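Local coordinates for DUF1611 domain-containing protein (Anabaena variabilis, PDB 2OBN) that is of unknown function but joins a Rossmann-like domain to a P-loop NTPase-like domain, consistent with nucleotide binding, at residues Thr243-Leu246 / Pro247-Gly251. The protein carries 2 engineered substitutions. Numbering follows the deposited sequence.
Sequences TATL and PLIRG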
loop_
_atom_site.group_PDB
_atom_site.type_symbol
_atom_site.label_atom_id
_atom_site.label_comp_id
_atom_site.label_asym_id
_atom_site.label_seq_id
_atom_site.Cartn_x
_atom_site.Cartn_y
_atom_site.Cartn_z
ATOM N N THR B 243 -4.118 1.023 -4.496
ATOM C CA THR B 243 -3.847 0.157 -3.354
ATOM C C THR B 243 -4.540 0.617 -2.081
ATOM O O THR B 243 -4.900 -0.207 -1.249
ATOM C CB THR B 243 -2.295 0.162 -3.075
ATOM O OG1 THR B 243 -1.596 -0.501 -4.134
ATOM C CG2 THR B 243 -1.916 -0.491 -1.773
ATOM N N ALA B 244 -4.738 1.928 -1.936
ATOM C CA ALA B 244 -5.117 2.534 -0.647
ATOM C C ALA B 244 -6.395 2.077 0.027
ATOM O O ALA B 244 -6.561 2.268 1.231
ATOM C CB ALA B 244 -5.125 4.059 -0.775
ATOM N N THR B 245 -7.315 1.501 -0.724
ATOM C CA THR B 245 -8.541 1.027 -0.114
ATOM C C THR B 245 -8.272 -0.105 0.886
ATOM O O THR B 245 -8.926 -0.164 1.926
ATOM C CB THR B 245 -9.555 0.511 -1.162
ATOM O OG1 THR B 245 -9.778 1.510 -2.162
ATOM C CG2 THR B 245 -10.877 0.193 -0.485
ATOM N N LEU B 246 -7.319 -0.986 0.590
ATOM C CA LEU B 246 -7.086 -2.126 1.475
ATOM C C LEU B 246 -6.646 -1.689 2.894
ATOM O O LEU B 246 -7.289 -2.089 3.869
ATOM C CB LEU B 246 -6.143 -3.144 0.835
ATOM C CG LEU B 246 -5.868 -4.439 1.596
ATOM C CD1 LEU B 246 -7.159 -5.181 2.010
ATOM C CD2 LEU B 246 -4.949 -5.325 0.738
ATOM N N PRO B 247 -5.563 -0.878 3.018
ATOM C CA PRO B 247 -5.208 -0.387 4.363
ATOM C C PRO B 247 -6.296 0.442 5.047
ATOM O O PRO B 247 -6.385 0.420 6.267
ATOM C CB PRO B 247 -3.943 0.456 4.120
ATOM C CG PRO B 247 -3.902 0.708 2.632
ATOM C CD PRO B 247 -4.574 -0.454 2.006
ATOM N N LEU B 248 -7.104 1.182 4.295
ATOM C CA LEU B 248 -8.218 1.928 4.918
ATOM C C LEU B 248 -9.170 0.970 5.631
ATOM O O LEU B 248 -9.515 1.178 6.791
ATOM C CB LEU B 248 -8.966 2.769 3.888
ATOM C CG LEU B 248 -8.190 4.011 3.448
ATOM C CD1 LEU B 248 -8.839 4.674 2.241
ATOM C CD2 LEU B 248 -8.055 5.000 4.578
ATOM N N ILE B 249 -9.550 -0.095 4.934
ATOM C CA ILE B 249 -10.426 -1.130 5.483
ATOM C C ILE B 249 -9.768 -1.892 6.655
ATOM O O ILE B 249 -10.380 -2.105 7.691
ATOM C CB ILE B 249 -10.841 -2.129 4.379
ATOM C CG1 ILE B 249 -11.788 -1.449 3.398
ATOM C CG2 ILE B 249 -11.518 -3.358 4.981
ATOM C CD1 ILE B 249 -12.196 -2.305 2.182
ATOM N N ARG B 250 -8.526 -2.314 6.473
ATOM C CA ARG B 250 -7.830 -3.088 7.493
ATOM C C ARG B 250 -7.502 -2.231 8.705
ATOM O O ARG B 250 -7.712 -2.646 9.856
ATOM C CB ARG B 250 -6.559 -3.701 6.900
ATOM C CG ARG B 250 -6.816 -4.743 5.819
ATOM C CD ARG B 250 -7.190 -6.109 6.418
ATOM N NE ARG B 250 -7.481 -7.090 5.373
ATOM C CZ ARG B 250 -8.654 -7.216 4.762
ATOM N NH1 ARG B 250 -9.701 -6.470 5.115
ATOM N NH2 ARG B 250 -8.787 -8.126 3.806
ATOM N N GLY B 251 -6.977 -1.037 8.466
ATOM C CA GLY B 251 -6.629 -0.150 9.576
ATOM C C GLY B 251 -7.816 0.346 10.391
ATOM O O GLY B 251 -7.741 0.395 11.606
#
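Leu246 and Arg250, one helical turn apart, meet where methyl CD1 of Leu246 sits over the centre of one face of the Arg250 guanidinium, 3.7 Å from CZ. Leu246 has CG trans to its amide nitrogen (chi1 -176°), which carries the isobutyl group along the helix toward the arginine. On Arg250, chi1 sets CG beside the backbone N and 3.8 Å from Leu246 CD1; the bend at chi2 then brings the far end of the chain, with the guanidinium, against the same methyl. The plane thus covered is held at both terminal nitrogens: NH1 bonds to the carbonyl of Val289 and NH2 to that of Leu237 in the second subunit, which together should fix its rotation.

The first turn is tight. The closeness of Pro247 CD to Leu246 CB follows largely from the peptide link, but the ring also presses on earlier carbonyls, CD lying 3.3 Å from Thr243 O and CG 3.4 Å from Ala244 O. Lacking an amide hydrogen, the proline suits a place where backbone N-H groups need no i-4 partner. Regular helix bonding then takes over: Leu248 N to Ala244 O is longer and more bent (3.3 Å, 157°), while Ile249 N to Thr245 O at 3.1 Å and Arg250 N to Leu246 O at 2.9 Å are equally straight at 167°.

Looser by comparison are Thr245 and Ile249, whose side chains run side by side and approach through CG2 and CD1 at 3.9 Å. Even this side is buried rather than facing solvent: helix 279-291 packs against both residues, and Thr245 OG1 bonds to the carbonyl of Gln234. The arrangement is that of a proline-containing helix N-terminus, here opening helix 245-252, which leads into strand 256-262 of the parallel sheet in the P-loop NTPase-like domain.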